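Side-chain contacts in replisome organizer (Bacillus phage SPP1, PDB 1NO1), which probably serves as a replisome organizer that loads the replicative helicase and also inhibits it: residues Q8-V13 with G19-D24; H34-E39 with P60-L65. All coordinates share one frame; numbering follows the deposited sequence.

Interaction 1 (Q8-V13 with G19-D24); sequences QILKAV and GRFQPD
The phenyl ring of Phe-21 lies across Val-13 and meets Leu-10 at its rim, so one aromatic group joins the loop to two residues of the helix. Val-13 supplies the face contact: its CG1 methyl stands 3.6 Å from the centroid of the Phe-21 ring, only 5° off the ring normal, a CH-pi contact centred almost exactly on the face. All six ring carbons are therefore nearly equidistant from that methyl, from 3.8 Å at CG of Phe-21 to 4.0 Å at CZ, both measured to Val-13 CG1. CG of Phe-21 is anti to its backbone N (chi1 -179°), which carries the ring out toward the helix; chi2 of 82° then sets the turn of its plane, which has the methyl over its centre. The setting is a small all-helical domain, in which the loop after helix 3-16 folds back to pass beside the C-terminal part of that helix before helix 26-37 begins. Leu-10, one turn earlier than Val-13, comes in near the plane of the ring: its CD2 lies 3.7 Å from Phe-21 CZ, the atom farthest out on the ring. The same leucine also packs on Thr-29, Val-30 and Trp-33 of helix 26-37. The Phe-21 side chain also touches Pro-59, from the loop that follows helix 42-55.

Interaction 2 (H34-E39 with P60-L65); sequences HRVLAE and PTVSDL
Val-62 sets one methyl, CG2, against two neighbours near the C-terminal end of helix 26-37. Val-62 CG2 lies 4.0 Å from Val-36 CG1 and equally 4.0 Å from Leu-37 CG. The leucine is the buried partner and reaches toward the valine tip to tip, its CD2 lying 4.1 Å from Val-62 CG2, while Val-36 approaches at a slant on the more open side. With chi1 at 69°, CG1 sits between the backbone N and the carbonyl carbon of Val-62, and CG2 is left anti to the N, facing the helix. Leu-66 lies against both Val-36 and Leu-37, extending the packed side. On the solvent side the apolar contact gives way to polar groups: Thr-61 and Ser-63 are exposed, and Asp-64 OD2 takes two bonds from Thr-61. The backbone N of Thr-61 donates at 3.0 Å to Asp-64 OD2, nearly straight at 176°, meeting the anti lone pair of OD2; the hydroxyl OG1 comes to the same oxygen from above the carboxylate plane. With Asp-64 N only weakly bonded to Thr-61 OG1 in return, this is the reciprocal pattern of a capping box, its return arm weak, at the start of the helical turn 62-64, in the loop after helix 42-55 of this all-helical fold.

How the interactions relate
From the N terminus, helix 3-16 leads into the loop 19-24, and interaction 1 closes that first loop by bringing it back onto its own helix. The chain then runs through helix 26-37, and interaction 2 opens near the C-terminal end of that helix; this closes a much longer loop that takes in the whole of helix 42-55. The two contacts are therefore in series, neither nested nor crossed, and they lie on opposite sides of the centre of the chain, with centres 14 Å apart. They still meet: Val-13 CG1 and Pro-60 CD pack 4.2 Å apart, so segment 60-65 spans from helix 26-37 to helix 3-16.

Interaction 1 (Q8-V13 with G19-D24)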
loop_
_atom_site.group_PDB
_atom_site.type_symbol
_atom_site.label_atom_id
_atom_site.label_comp_id
_atom_site.label_asym_id
_atom_site.label_seq_id
_atom_site.Cartn_x
_atom_site.Cartn_y
_atom_site.Cartn_z
ATOM N N GLN A 8 -2.578 6.644 -3.412
ATOM C CA GLN A 8 -3.740 6.287 -2.589
ATOM C C GLN A 8 -3.543 5.029 -1.767
ATOM O O GLN A 8 -3.947 4.998 -0.628
ATOM C CB GLN A 8 -5.013 6.003 -3.378
ATOM C CG GLN A 8 -5.329 6.852 -4.522
ATOM C CD GLN A 8 -6.829 6.835 -4.829
ATOM O OE1 GLN A 8 -7.247 7.208 -5.944
ATOM N NE2 GLN A 8 -7.649 6.421 -3.841
ATOM N N ILE A 9 -3.004 3.967 -2.364
ATOM C CA ILE A 9 -2.737 2.761 -1.598
ATOM C C ILE A 9 -1.926 3.127 -0.351
ATOM O O ILE A 9 -2.269 2.726 0.763
ATOM C CB ILE A 9 -1.941 1.766 -2.452
ATOM C CG1 ILE A 9 -2.821 1.255 -3.590
ATOM C CG2 ILE A 9 -1.422 0.598 -1.594
ATOM C CD1 ILE A 9 -4.025 0.457 -3.048
ATOM N N LEU A 10 -0.883 3.930 -0.510
ATOM C CA LEU A 10 -0.047 4.234 0.654
ATOM C C LEU A 10 -0.779 5.092 1.707
ATOM O O LEU A 10 -0.532 4.984 2.899
ATOM C CB LEU A 10 1.278 4.876 0.241
ATOM C CG LEU A 10 2.275 3.896 -0.411
ATOM C CD1 LEU A 10 3.353 4.624 -1.197
ATOM C CD2 LEU A 10 2.918 2.951 0.623
ATOM N N LYS A 11 -1.696 5.927 1.261
ATOM C CA LYS A 11 -2.467 6.768 2.187
ATOM C C LYS A 11 -3.435 5.897 3.000
ATOM O O LYS A 11 -3.739 6.200 4.155
ATOM C CB LYS A 11 -3.206 7.855 1.403
ATOM C CG LYS A 11 -4.325 8.561 2.145
ATOM C CD LYS A 11 -3.855 9.844 2.835
ATOM C CE LYS A 11 -4.993 10.493 3.630
ATOM N NZ LYS A 11 -4.582 11.877 4.095
ATOM N N ALA A 12 -3.889 4.797 2.409
ATOM C CA ALA A 12 -4.800 3.889 3.100
ATOM C C ALA A 12 -4.060 3.068 4.177
ATOM O O ALA A 12 -4.572 2.870 5.303
ATOM C CB ALA A 12 -5.533 2.981 2.092
ATOM N N VAL A 13 -2.865 2.602 3.845
ATOM C CA VAL A 13 -2.076 1.849 4.798
ATOM C C VAL A 13 -1.863 2.733 6.031
ATOM O O VAL A 13 -2.017 2.316 7.204
ATOM C CB VAL A 13 -0.705 1.469 4.198
ATOM C CG1 VAL A 13 0.205 0.863 5.280
ATOM C CG2 VAL A 13 -0.872 0.493 3.030
ATOM N N GLY A 19 0.473 6.110 13.536
ATOM C CA GLY A 19 1.721 6.000 14.262
ATOM C C GLY A 19 2.586 4.734 14.169
ATOM O O GLY A 19 3.406 4.525 15.065
ATOM N N ARG A 20 2.430 3.898 13.137
ATOM C CA ARG A 20 3.252 2.680 12.995
ATOM C C ARG A 20 3.812 2.505 11.589
ATOM O O ARG A 20 4.598 1.586 11.324
ATOM C CB ARG A 20 2.446 1.425 13.314
ATOM C CG ARG A 20 2.331 1.091 14.790
ATOM C CD ARG A 20 1.631 -0.241 15.058
ATOM N NE ARG A 20 1.189 -0.306 16.450
ATOM C CZ ARG A 20 0.953 -1.434 17.092
ATOM N NH1 ARG A 20 1.111 -2.602 16.454
ATOM N NH2 ARG A 20 0.556 -1.390 18.356
ATOM N N PHE A 21 3.353 3.370 10.694
ATOM C CA PHE A 21 3.765 3.368 9.306
ATOM C C PHE A 21 4.006 4.799 8.901
ATOM O O PHE A 21 3.057 5.538 8.622
ATOM C CB PHE A 21 2.670 2.789 8.429
ATOM C CG PHE A 21 3.029 2.720 6.977
ATOM C CD1 PHE A 21 3.804 1.666 6.490
ATOM C CD2 PHE A 21 2.583 3.691 6.089
ATOM C CE1 PHE A 21 4.142 1.577 5.147
ATOM C CE2 PHE A 21 2.912 3.605 4.738
ATOM C CZ PHE A 21 3.683 2.535 4.270
ATOM N N GLN A 22 5.277 5.196 8.898
ATOM C CA GLN A 22 5.672 6.540 8.487
ATOM C C GLN A 22 7.009 6.454 7.716
ATOM O O GLN A 22 8.104 6.489 8.301
ATOM C CB GLN A 22 5.760 7.480 9.701
ATOM N N PRO A 23 6.907 6.289 6.401
ATOM C CA PRO A 23 8.089 6.195 5.542
ATOM C C PRO A 23 8.889 7.472 5.667
ATOM O O PRO A 23 8.303 8.554 5.626
ATOM C CB PRO A 23 7.490 6.075 4.150
ATOM C CG PRO A 23 6.135 5.517 4.392
ATOM C CD PRO A 23 5.648 6.164 5.646
ATOM N N ASP A 24 10.203 7.353 5.849
ATOM C CA ASP A 24 11.055 8.520 6.007
ATOM C C ASP A 24 11.147 9.355 4.719
ATOM O O ASP A 24 11.502 10.524 4.776
ATOM C CB ASP A 24 12.457 8.103 6.475
#

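Interaction 2 (H34-E39 with P60-L65)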
loop_
_atom_site.group_PDB
_atom_site.type_symbol
_atom_site.label_atom_id
_atom_site.label_comp_id
_atom_site.label_asym_id
_atom_site.label_seq_id
_atom_site.Cartn_x
_atom_site.Cartn_y
_atom_site.Cartn_z
ATOM N N HIS A 34 5.662 1.482 -6.989
ATOM C CA HIS A 34 5.121 1.567 -8.365
ATOM C C HIS A 34 5.780 0.634 -9.388
ATOM O O HIS A 34 5.150 0.253 -10.354
ATOM C CB HIS A 34 5.124 3.007 -8.892
ATOM C CG HIS A 34 4.629 3.138 -10.305
ATOM N ND1 HIS A 34 5.447 3.521 -11.352
ATOM C CD2 HIS A 34 3.397 2.956 -10.843
ATOM C CE1 HIS A 34 4.744 3.564 -12.472
ATOM N NE2 HIS A 34 3.494 3.232 -12.191
ATOM N N ARG A 35 7.033 0.268 -9.178
ATOM C CA ARG A 35 7.721 -0.669 -10.064
ATOM C C ARG A 35 7.031 -2.030 -10.016
ATOM O O ARG A 35 7.030 -2.783 -11.003
ATOM C CB ARG A 35 9.193 -0.834 -9.640
ATOM C CG ARG A 35 10.094 0.350 -9.971
ATOM C CD ARG A 35 11.525 0.297 -9.354
ATOM N NE ARG A 35 12.152 1.633 -9.281
ATOM C CZ ARG A 35 12.943 2.064 -8.269
ATOM N NH1 ARG A 35 13.240 1.260 -7.239
ATOM N NH2 ARG A 35 13.453 3.298 -8.301
ATOM N N VAL A 36 6.509 -2.365 -8.844
ATOM C CA VAL A 36 5.756 -3.579 -8.689
ATOM C C VAL A 36 4.288 -3.327 -9.051
ATOM O O VAL A 36 3.701 -4.101 -9.787
ATOM C CB VAL A 36 5.821 -4.073 -7.242
ATOM C CG1 VAL A 36 4.821 -5.159 -7.007
ATOM C CG2 VAL A 36 7.242 -4.577 -6.906
ATOM N N LEU A 37 3.705 -2.225 -8.577
ATOM C CA LEU A 37 2.262 -2.028 -8.759
ATOM C C LEU A 37 1.755 -1.639 -10.156
ATOM O O LEU A 37 0.559 -1.672 -10.382
ATOM C CB LEU A 37 1.683 -1.100 -7.667
ATOM C CG LEU A 37 1.711 -1.705 -6.256
ATOM C CD1 LEU A 37 1.243 -0.737 -5.164
ATOM C CD2 LEU A 37 0.854 -2.960 -6.171
ATOM N N ALA A 38 2.633 -1.285 -11.095
ATOM C CA ALA A 38 2.162 -0.920 -12.457
ATOM C C ALA A 38 1.438 -2.035 -13.209
ATOM O O ALA A 38 0.705 -1.788 -14.180
ATOM C CB ALA A 38 3.326 -0.392 -13.338
ATOM N N GLU A 39 1.636 -3.272 -12.780
ATOM C CA GLU A 39 0.973 -4.363 -13.494
ATOM C C GLU A 39 -0.432 -4.686 -12.933
ATOM O O GLU A 39 -1.177 -5.432 -13.572
ATOM C CB GLU A 39 1.884 -5.611 -13.566
ATOM N N PRO A 60 1.617 -3.946 6.324
ATOM C CA PRO A 60 2.028 -4.852 5.234
ATOM C C PRO A 60 3.217 -4.380 4.399
ATOM O O PRO A 60 3.513 -3.194 4.431
ATOM C CB PRO A 60 0.784 -4.838 4.324
ATOM C CG PRO A 60 0.291 -3.425 4.478
ATOM C CD PRO A 60 0.368 -3.224 5.999
ATOM N N THR A 61 3.882 -5.283 3.668
ATOM C CA THR A 61 4.875 -4.872 2.667
ATOM C C THR A 61 4.148 -4.942 1.327
ATOM O O THR A 61 3.014 -5.438 1.271
ATOM C CB THR A 61 5.977 -5.870 2.604
ATOM O OG1 THR A 61 5.405 -7.182 2.379
ATOM C CG2 THR A 61 6.638 -5.977 3.976
ATOM N N VAL A 62 4.783 -4.496 0.241
ATOM C CA VAL A 62 4.055 -4.541 -1.022
ATOM C C VAL A 62 3.793 -5.962 -1.394
ATOM O O VAL A 62 2.764 -6.246 -2.014
ATOM C CB VAL A 62 4.789 -3.810 -2.218
ATOM C CG1 VAL A 62 6.007 -4.534 -2.633
ATOM C CG2 VAL A 62 3.848 -3.650 -3.439
ATOM N N SER A 63 4.679 -6.904 -1.047
ATOM C CA SER A 63 4.329 -8.280 -1.427
ATOM C C SER A 63 3.082 -8.801 -0.706
ATOM O O SER A 63 2.416 -9.705 -1.187
ATOM C CB SER A 63 5.472 -9.245 -1.216
ATOM O OG SER A 63 5.570 -9.623 0.143
ATOM N N ASP A 64 2.758 -8.279 0.460
ATOM C CA ASP A 64 1.584 -8.819 1.158
ATOM C C ASP A 64 0.231 -8.460 0.471
ATOM O O ASP A 64 -0.811 -8.975 0.878
ATOM C CB ASP A 64 1.509 -8.263 2.600
ATOM C CG ASP A 64 2.564 -8.867 3.544
ATOM O OD1 ASP A 64 2.636 -10.109 3.655
ATOM O OD2 ASP A 64 3.352 -8.167 4.231
ATOM N N LEU A 65 0.228 -7.541 -0.498
ATOM C CA LEU A 65 -1.028 -7.081 -1.100
ATOM C C LEU A 65 -1.325 -7.665 -2.475
ATOM O O LEU A 65 -2.385 -7.416 -3.042
ATOM C CB LEU A 65 -1.072 -5.542 -1.173
ATOM C CG LEU A 65 -0.732 -4.839 0.139
ATOM C CD1 LEU A 65 -0.476 -3.355 -0.002
ATOM C CD2 LEU A 65 -1.856 -5.075 1.198
#